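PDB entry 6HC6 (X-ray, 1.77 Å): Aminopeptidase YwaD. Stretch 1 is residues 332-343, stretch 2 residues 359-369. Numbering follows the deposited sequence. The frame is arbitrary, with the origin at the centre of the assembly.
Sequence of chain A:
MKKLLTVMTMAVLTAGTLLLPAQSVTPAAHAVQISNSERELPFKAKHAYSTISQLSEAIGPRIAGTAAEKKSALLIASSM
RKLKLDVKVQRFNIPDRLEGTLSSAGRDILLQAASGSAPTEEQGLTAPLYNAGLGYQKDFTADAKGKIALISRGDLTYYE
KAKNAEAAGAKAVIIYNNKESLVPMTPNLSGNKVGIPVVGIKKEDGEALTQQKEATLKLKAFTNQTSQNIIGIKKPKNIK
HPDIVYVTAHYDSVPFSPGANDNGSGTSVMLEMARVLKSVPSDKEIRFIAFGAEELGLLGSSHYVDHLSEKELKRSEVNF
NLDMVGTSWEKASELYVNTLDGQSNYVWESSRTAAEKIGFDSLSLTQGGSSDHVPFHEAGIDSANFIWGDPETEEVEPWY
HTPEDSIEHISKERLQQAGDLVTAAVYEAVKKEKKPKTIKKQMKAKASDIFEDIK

Stretch 1 332-343: ASELYVNTLDGQ
Stretch 2 (359-369) GFDSLSLTQGG

Residues 334-339 and 363-367 of the aminopeptidase YwaD form two neighbouring parallel β-strands, their axes 4.6 Å apart at closest approach and their N-to-C directions 32° apart. Leu335 pairs with Leu363, Tyr336 with Ser364, Val337 with Leu365, Asn338 with Thr366 and Thr339 with Gln367, with paired CA atoms 4.8 to 5.1 Å apart. Phi/psi are extended, from -109/133 at Glu334 to -112/151 at Thr339, and from -101/129 at Leu363 to -88/139 at Gln367; Thr366, at -155/172, is the most stretched of these.

The hydrogen-bond ladder alternates direction, as parallel pairing requires. Leu335 N donates to Ser362 O (2.9 Å), Ser364 N to Leu335 O (3.1 Å), Val337 N to Ser364 O (2.7 Å), Thr366 N to Val337 O (3.0 Å), Thr339 N to Thr366 O (2.9 Å) and Gly368 N to Thr339 O (3.0 Å). CA-H...O contacts fill in between the rungs, the shortest from Gln367 CA to Thr339 O (3.2 Å).

Before the second strand, Gly359 (64/70) ends a helix with a positive phi that favours glycine. After the first strand, a type I turn from Thr339 to Gly342 is closed by Gly342 N to Thr339 O (3.1 Å), so this carbonyl serves both turn and sheet. Gly342 (74/4) has a phi that suits glycine, and a CB there would lie tight against Gln367 CB. Thr339 (chi1 p) donates from OG1 to Gln343 O (2.9 Å), while Gln343 N reaches Asp341 OD1 (3.0 Å), bracing the chain beyond the turn.

One sheet face carries Leu335, Val337, Thr339, Leu363, Leu365 and Gln367. All three leucines are t,p and Val337 is t. Leu363 CD1 touches both Leu335 CD2 (3.9 Å) and Val337 CG2 (3.8 Å), and Leu365 CD1 meets Thr339 CG2 (3.8 Å); branched apolar side chains pack here, with Leu335 and Val337 buried. Phe360 (chi1 t, chi2 67°) points toward the first stretch and receives Leu335 CB at its ring edge, 3.7 Å from CZ. Gln367 (t,m, chi3 -29°) sends NE2 to Leu340 O (2.8 Å), tying the strand to the turn.

The other face carries Tyr336, Asn338, Ser364 and Thr366. The buried Tyr336 ring (chi1 m, chi2 -77°) lies oblique to its small neighbours, CE1 3.6 Å from Ser364 CB and CD1 3.8 Å from Thr366 CG2; Thr366 is t. Glu334 (t,p, chi3 -178°) starts sideways but its end comes nearer, and Ser364 (m) donates from OG to Glu334 OE1 in a short 2.5 Å bond. A water bridges Glu334 OE2 (2.9 Å) and Ser362 OG (3.1 Å), with Ser362 also m.

Gly368 (-176/145) and Gly369 (-121/-138) follow the second strand; a CB on Gly369 would clash with Leu340 CD1. Leu340 (t,p) starts away, yet its CD1 returns to 4.0 Å from Gly369 CA. Together the stretches bury 887 Å².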

# COMPACT_ATOMS: atom_id res chain seq x y z
N ALA A 332 -3.29 -19.26 -2.42
CA ALA A 332 -3.43 -18.08 -3.28
C ALA A 332 -3.02 -18.42 -4.71
O ALA A 332 -2.05 -17.91 -5.27
CB ALA A 332 -2.61 -16.92 -2.73
N SER A 333 -3.83 -19.29 -5.32
CA SER A 333 -3.53 -19.91 -6.61
C SER A 333 -4.10 -19.15 -7.79
O SER A 333 -3.82 -19.52 -8.94
CB SER A 333 -4.09 -21.34 -6.61
OG SER A 333 -5.50 -21.31 -6.64
N GLU A 334 -4.91 -18.12 -7.56
CA GLU A 334 -5.59 -17.39 -8.62
C GLU A 334 -4.97 -16.01 -8.76
O GLU A 334 -4.76 -15.31 -7.76
CB GLU A 334 -7.09 -17.27 -8.32
CG GLU A 334 -7.94 -16.75 -9.47
CD GLU A 334 -8.23 -17.83 -10.51
OE1 GLU A 334 -8.89 -17.51 -11.53
OE2 GLU A 334 -7.82 -18.99 -10.33
N LEU A 335 -4.66 -15.60 -9.99
CA LEU A 335 -4.11 -14.28 -10.24
C LEU A 335 -5.27 -13.37 -10.63
O LEU A 335 -5.88 -13.55 -11.68
CB LEU A 335 -3.03 -14.31 -11.31
CG LEU A 335 -2.34 -12.96 -11.54
CD1 LEU A 335 -1.56 -12.49 -10.30
CD2 LEU A 335 -1.42 -13.02 -12.76
N TYR A 336 -5.57 -12.40 -9.78
CA TYR A 336 -6.68 -11.48 -10.00
C TYR A 336 -6.22 -10.22 -10.71
O TYR A 336 -5.13 -9.71 -10.46
CB TYR A 336 -7.33 -11.10 -8.67
CG TYR A 336 -8.14 -12.24 -8.13
CD1 TYR A 336 -9.40 -12.53 -8.66
CD2 TYR A 336 -7.64 -13.07 -7.14
CE1 TYR A 336 -10.15 -13.60 -8.18
CE2 TYR A 336 -8.37 -14.14 -6.67
CZ TYR A 336 -9.63 -14.39 -7.18
OH TYR A 336 -10.36 -15.46 -6.71
N VAL A 337 -7.08 -9.74 -11.60
CA VAL A 337 -6.94 -8.45 -12.28
C VAL A 337 -8.04 -7.56 -11.72
O VAL A 337 -9.22 -7.70 -12.09
CB VAL A 337 -7.04 -8.59 -13.80
CG1 VAL A 337 -6.89 -7.24 -14.48
CG2 VAL A 337 -5.99 -9.55 -14.32
N ASN A 338 -7.68 -6.66 -10.82
CA ASN A 338 -8.64 -5.81 -10.12
C ASN A 338 -8.83 -4.50 -10.88
O ASN A 338 -7.87 -3.74 -11.05
CB ASN A 338 -8.14 -5.51 -8.70
CG ASN A 338 -8.29 -6.69 -7.77
OD1 ASN A 338 -9.19 -6.73 -6.93
ND2 ASN A 338 -7.44 -7.68 -7.93
N THR A 339 -10.06 -4.21 -11.30
CA THR A 339 -10.39 -2.88 -11.79
C THR A 339 -11.34 -2.21 -10.80
O THR A 339 -12.08 -2.87 -10.08
CB THR A 339 -11.01 -2.92 -13.19
OG1 THR A 339 -12.28 -3.58 -13.15
CG2 THR A 339 -10.09 -3.67 -14.14
N LEU A 340 -11.27 -0.87 -10.74
CA LEU A 340 -12.00 -0.16 -9.69
C LEU A 340 -13.51 -0.35 -9.81
O LEU A 340 -14.22 -0.31 -8.81
CB LEU A 340 -11.63 1.32 -9.71
CG LEU A 340 -12.21 2.23 -8.63
CD1 LEU A 340 -11.67 1.83 -7.25
CD2 LEU A 340 -11.94 3.70 -8.95
N ASP A 341 -14.01 -0.59 -11.02
CA ASP A 341 -15.42 -0.84 -11.25
C ASP A 341 -15.74 -2.30 -11.53
O ASP A 341 -16.91 -2.64 -11.74
CB ASP A 341 -15.93 0.03 -12.41
CG ASP A 341 -15.04 -0.04 -13.64
OD1 ASP A 341 -14.23 -0.99 -13.74
OD2 ASP A 341 -15.16 0.85 -14.50
N GLY A 342 -14.74 -3.17 -11.55
CA GLY A 342 -14.96 -4.56 -11.87
C GLY A 342 -15.22 -4.83 -13.33
O GLY A 342 -15.50 -5.98 -13.69
N GLN A 343 -15.15 -3.82 -14.18
CA GLN A 343 -15.44 -3.96 -15.60
C GLN A 343 -14.16 -4.20 -16.38
O GLN A 343 -13.06 -3.84 -15.96
CB GLN A 343 -16.14 -2.71 -16.13
CG GLN A 343 -17.36 -2.31 -15.34
CD GLN A 343 -18.24 -3.50 -14.98
OE1 GLN A 343 -18.67 -4.25 -15.86
NE2 GLN A 343 -18.50 -3.67 -13.69
N GLY A 359 -0.94 -19.97 -22.10
CA GLY A 359 -1.66 -21.06 -21.45
C GLY A 359 -1.72 -20.93 -19.94
O GLY A 359 -1.08 -21.71 -19.23
N PHE A 360 -2.47 -19.94 -19.45
CA PHE A 360 -2.68 -19.70 -18.02
C PHE A 360 -4.19 -19.58 -17.79
O PHE A 360 -4.83 -18.68 -18.34
CB PHE A 360 -1.92 -18.44 -17.58
CG PHE A 360 -2.17 -18.05 -16.15
CD1 PHE A 360 -1.72 -18.84 -15.10
CD2 PHE A 360 -2.84 -16.86 -15.84
CE1 PHE A 360 -1.95 -18.48 -13.78
CE2 PHE A 360 -3.06 -16.49 -14.52
CZ PHE A 360 -2.61 -17.29 -13.49
N ASP A 361 -4.77 -20.50 -17.02
CA ASP A 361 -6.23 -20.57 -16.89
C ASP A 361 -6.75 -20.03 -15.56
O ASP A 361 -7.97 -20.07 -15.33
CB ASP A 361 -6.71 -22.02 -17.07
CG ASP A 361 -6.86 -22.41 -18.53
OD1 ASP A 361 -7.05 -21.53 -19.39
OD2 ASP A 361 -6.80 -23.63 -18.80
N SER A 362 -5.87 -19.53 -14.69
CA SER A 362 -6.26 -19.04 -13.36
C SER A 362 -6.18 -17.52 -13.26
O SER A 362 -5.79 -16.97 -12.23
CB SER A 362 -5.42 -19.70 -12.27
OG SER A 362 -5.43 -21.12 -12.38
N LEU A 363 -6.58 -16.84 -14.34
CA LEU A 363 -6.69 -15.39 -14.37
C LEU A 363 -8.16 -15.01 -14.21
O LEU A 363 -9.02 -15.53 -14.92
CB LEU A 363 -6.14 -14.83 -15.68
CG LEU A 363 -5.86 -13.33 -15.74
CD1 LEU A 363 -4.65 -13.01 -14.90
CD2 LEU A 363 -5.64 -12.86 -17.17
N SER A 364 -8.44 -14.12 -13.27
CA SER A 364 -9.81 -13.67 -13.02
C SER A 364 -9.87 -12.15 -12.99
O SER A 364 -9.03 -11.50 -12.39
CB SER A 364 -10.36 -14.25 -11.70
OG SER A 364 -10.54 -15.65 -11.80
N LEU A 365 -10.88 -11.61 -13.66
CA LEU A 365 -11.20 -10.20 -13.53
C LEU A 365 -12.11 -10.01 -12.32
O LEU A 365 -13.04 -10.78 -12.10
CB LEU A 365 -11.90 -9.68 -14.79
CG LEU A 365 -12.43 -8.25 -14.78
CD1 LEU A 365 -11.29 -7.26 -14.76
CD2 LEU A 365 -13.33 -8.00 -15.99
N THR A 366 -11.84 -8.96 -11.54
CA THR A 366 -12.69 -8.70 -10.39
C THR A 366 -12.62 -7.22 -10.04
O THR A 366 -11.84 -6.46 -10.62
CB THR A 366 -12.27 -9.58 -9.21
OG1 THR A 366 -13.27 -9.52 -8.20
CG2 THR A 366 -10.91 -9.09 -8.67
N GLN A 367 -13.47 -6.79 -9.12
CA GLN A 367 -13.44 -5.42 -8.64
C GLN A 367 -12.46 -5.31 -7.48
O GLN A 367 -12.41 -6.18 -6.60
CB GLN A 367 -14.83 -4.96 -8.20
CG GLN A 367 -14.95 -3.45 -7.92
CD GLN A 367 -14.40 -3.05 -6.55
OE1 GLN A 367 -14.42 -3.84 -5.61
NE2 GLN A 367 -13.91 -1.81 -6.45
N GLY A 368 -11.69 -4.22 -7.46
CA GLY A 368 -10.86 -3.94 -6.32
C GLY A 368 -10.16 -2.61 -6.49
O GLY A 368 -9.81 -2.23 -7.61
N GLY A 369 -9.97 -1.89 -5.39
CA GLY A 369 -9.20 -0.67 -5.43
C GLY A 369 -8.02 -0.75 -4.47
O GLY A 369 -7.36 -1.78 -4.42
O HOH W 1 -8.21 -21.73 -11.08